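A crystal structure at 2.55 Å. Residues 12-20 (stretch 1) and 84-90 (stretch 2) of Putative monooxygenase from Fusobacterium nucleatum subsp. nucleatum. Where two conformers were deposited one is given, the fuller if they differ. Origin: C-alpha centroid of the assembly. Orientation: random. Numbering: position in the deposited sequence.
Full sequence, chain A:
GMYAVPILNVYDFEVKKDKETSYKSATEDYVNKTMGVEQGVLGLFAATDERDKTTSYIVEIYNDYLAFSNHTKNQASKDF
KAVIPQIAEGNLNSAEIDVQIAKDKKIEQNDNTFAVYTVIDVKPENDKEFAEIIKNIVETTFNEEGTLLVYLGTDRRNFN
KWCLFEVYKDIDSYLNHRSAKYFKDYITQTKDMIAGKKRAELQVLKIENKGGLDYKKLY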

# COMPACT_ATOMS: atom_id res chain seq x y z
N ASP A 12 1.06 -6.72 -7.49
CA ASP A 12 2.25 -6.28 -8.20
C ASP A 12 2.57 -7.13 -9.43
O ASP A 12 2.22 -8.31 -9.49
CB ASP A 12 3.45 -6.21 -7.25
CG ASP A 12 4.08 -7.55 -6.98
OD1 ASP A 12 4.87 -8.05 -7.83
OD2 ASP A 12 3.84 -8.07 -5.88
N PHE A 13 3.21 -6.55 -10.43
CA PHE A 13 3.60 -7.32 -11.60
C PHE A 13 4.64 -6.58 -12.41
O PHE A 13 4.72 -5.35 -12.35
CB PHE A 13 2.42 -7.69 -12.50
CG PHE A 13 1.73 -6.52 -13.13
CD1 PHE A 13 2.15 -6.03 -14.35
CD2 PHE A 13 0.62 -5.95 -12.54
CE1 PHE A 13 1.50 -4.96 -14.94
CE2 PHE A 13 -0.03 -4.89 -13.14
CZ PHE A 13 0.42 -4.40 -14.33
N GLU A 14 5.40 -7.35 -13.19
CA GLU A 14 6.46 -6.80 -14.01
C GLU A 14 5.87 -6.27 -15.33
O GLU A 14 5.08 -6.97 -15.98
CB GLU A 14 7.50 -7.87 -14.28
CG GLU A 14 8.67 -7.40 -15.08
CD GLU A 14 9.71 -8.44 -15.22
OE1 GLU A 14 9.68 -9.42 -14.43
OE2 GLU A 14 10.57 -8.28 -16.11
N VAL A 15 6.26 -5.06 -15.72
CA VAL A 15 5.74 -4.45 -16.95
C VAL A 15 6.63 -4.79 -18.14
O VAL A 15 7.84 -4.73 -18.05
CB VAL A 15 5.60 -2.90 -16.79
CG1 VAL A 15 4.95 -2.28 -18.00
CG2 VAL A 15 4.79 -2.53 -15.56
N LYS A 16 6.01 -5.15 -19.26
CA LYS A 16 6.77 -5.44 -20.47
C LYS A 16 7.66 -4.26 -20.87
O LYS A 16 7.32 -3.08 -20.66
CB LYS A 16 5.84 -5.78 -21.64
CG LYS A 16 5.19 -7.15 -21.56
CD LYS A 16 4.56 -7.56 -22.90
CE LYS A 16 3.90 -8.93 -22.78
NZ LYS A 16 3.32 -9.40 -24.08
N LYS A 17 8.80 -4.59 -21.49
CA LYS A 17 9.78 -3.60 -21.91
C LYS A 17 9.18 -2.36 -22.61
O LYS A 17 9.29 -1.23 -22.10
CB LYS A 17 10.82 -4.24 -22.84
N ASP A 18 8.55 -2.57 -23.75
CA ASP A 18 8.08 -1.45 -24.56
C ASP A 18 6.60 -1.09 -24.38
O ASP A 18 5.98 -0.56 -25.31
CB ASP A 18 8.43 -1.70 -26.06
CG ASP A 18 8.01 -3.10 -26.57
OD1 ASP A 18 7.46 -3.90 -25.77
OD2 ASP A 18 8.24 -3.39 -27.77
N LYS A 19 6.06 -1.32 -23.18
CA LYS A 19 4.64 -1.05 -22.91
C LYS A 19 4.36 -0.13 -21.70
O LYS A 19 3.25 -0.09 -21.17
CB LYS A 19 3.88 -2.37 -22.75
CG LYS A 19 3.91 -3.33 -23.96
CD LYS A 19 3.17 -2.77 -25.16
CE LYS A 19 2.88 -3.85 -26.20
NZ LYS A 19 1.92 -4.90 -25.71
N GLU A 20 5.35 0.64 -21.29
CA GLU A 20 5.13 1.55 -20.17
C GLU A 20 4.00 2.50 -20.49
O GLU A 20 3.17 2.74 -19.64
CB GLU A 20 6.42 2.31 -19.82
CG GLU A 20 7.62 1.39 -19.51
CD GLU A 20 8.79 2.10 -18.83
OE1 GLU A 20 8.69 3.33 -18.59
OE2 GLU A 20 9.80 1.41 -18.53
N ILE A 84 -4.15 -6.46 -18.75
CA ILE A 84 -2.97 -6.95 -18.05
C ILE A 84 -2.07 -7.84 -18.93
O ILE A 84 -0.88 -7.59 -19.05
CB ILE A 84 -3.35 -7.65 -16.73
CG1 ILE A 84 -3.66 -6.61 -15.66
CG2 ILE A 84 -2.22 -8.54 -16.22
CD1 ILE A 84 -3.93 -7.20 -14.25
N PRO A 85 -2.63 -8.88 -19.53
CA PRO A 85 -1.78 -9.77 -20.35
C PRO A 85 -0.96 -9.06 -21.44
O PRO A 85 0.16 -9.49 -21.71
CB PRO A 85 -2.79 -10.75 -20.97
CG PRO A 85 -3.91 -10.78 -19.98
CD PRO A 85 -4.01 -9.38 -19.43
N GLN A 86 -1.51 -7.99 -22.03
CA GLN A 86 -0.79 -7.28 -23.08
C GLN A 86 0.34 -6.38 -22.53
O GLN A 86 1.28 -6.05 -23.26
CB GLN A 86 -1.79 -6.47 -23.93
CG GLN A 86 -2.69 -7.35 -24.81
CD GLN A 86 -3.11 -8.65 -24.12
OE1 GLN A 86 -2.40 -9.66 -24.19
NE2 GLN A 86 -4.28 -8.62 -23.47
N ILE A 87 0.27 -6.02 -21.25
CA ILE A 87 1.28 -5.16 -20.66
C ILE A 87 2.13 -5.78 -19.54
O ILE A 87 3.05 -5.13 -19.03
CB ILE A 87 0.60 -3.89 -20.10
CG1 ILE A 87 -0.27 -4.23 -18.88
CG2 ILE A 87 -0.24 -3.23 -21.18
CD1 ILE A 87 -0.79 -3.03 -18.10
N ALA A 88 1.83 -7.02 -19.16
CA ALA A 88 2.56 -7.68 -18.09
C ALA A 88 3.52 -8.76 -18.63
O ALA A 88 3.16 -9.59 -19.46
CB ALA A 88 1.59 -8.28 -17.10
N GLU A 89 4.75 -8.72 -18.15
CA GLU A 89 5.75 -9.69 -18.56
C GLU A 89 5.55 -10.99 -17.76
O GLU A 89 5.48 -12.08 -18.31
CB GLU A 89 7.16 -9.14 -18.35
CG GLU A 89 8.28 -10.01 -18.96
CD GLU A 89 8.25 -10.10 -20.50
OE1 GLU A 89 8.02 -9.08 -21.17
OE2 GLU A 89 8.50 -11.21 -21.03
N GLY A 90 5.46 -10.87 -16.45
CA GLY A 90 5.28 -12.06 -15.64
C GLY A 90 5.00 -11.73 -14.20
O GLY A 90 4.56 -10.61 -13.89

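The contact joins a strand and the loop after it to the last turn of a helix and the residues that follow, and its frame is backbone. Glu89 N donates to Glu14 O at 2.8 Å, and Lys16 N donates to Ile87 O at 3.0 Å; both bonds are nearly straight. Between them Val15 and Ala88 face each other as an antiparallel, non-hydrogen-bonded pair, their CA atoms 4.7 Å apart. The same two carbonyls also receive CA-H...O contacts, from Ala88 CA to Glu14 O (3.4 Å) and from Val15 CA to Ile87 O (3.5 Å), so each oxygen serves twice. Past this short core the pairing loosens: Glu14 N reaches Gly90 O at 3.4 Å, a weak bond.

With the backbones this close, side chains fit around the frame. Phe13 points toward the other stretch with chi1 in the p well (65°) and chi2 near 90°. This pose brings Phe13 CD1 to 3.6 Å from Ala88 CB and Phe13 CZ to 4.2 Å from Ile87 CD1, both approached obliquely by the ring. Ile87 sends its CA-to-CB bond away, yet its p, t conformation carries CD1 back to the phenyl tip. The ring packs against the methyl of Ala88, the first residue to leave helical geometry.

The two lysines treat the helix end differently. Lys16 starts sideways, turns once at chi1 (m), and then runs extended, t at chi2, chi3 and chi4. Its aliphatic stem lies along the other chain: Lys16 CD is 3.6 Å from Gln86 O, Lys16 CE is 3.5 Å from Ala88 O, and Lys16 CG is 3.4 Å from Glu89 OE1. The carboxylate thus meets the stem, while Lys16 NZ extends well beyond it, so the two opposite charges form no salt bridge here. Lys19, by contrast, starts toward the helix and folds, m at chi1 and chi2, t at chi3, p at chi4. The bends deliver Lys19 NZ to Gln86 O at 2.8 Å, a hydrogen bond to a carbonyl in the last turn of the helix, with Lys19 itself at the N-cap position of the helix that follows.

Glu14 is nearly straight through chi1 and chi2, both t, and Glu14 CG passes 4.0 Å from Glu89 CB. Glu89 leaves its backbone at t and bends at chi2 (p), which brings its carboxylate beside Lys16. At Gly90 a CB would have room. The rule to read here is economical: main-chain bonds set the spacing, an aromatic ring fills one side, and long chains follow the carbonyls at the helix end.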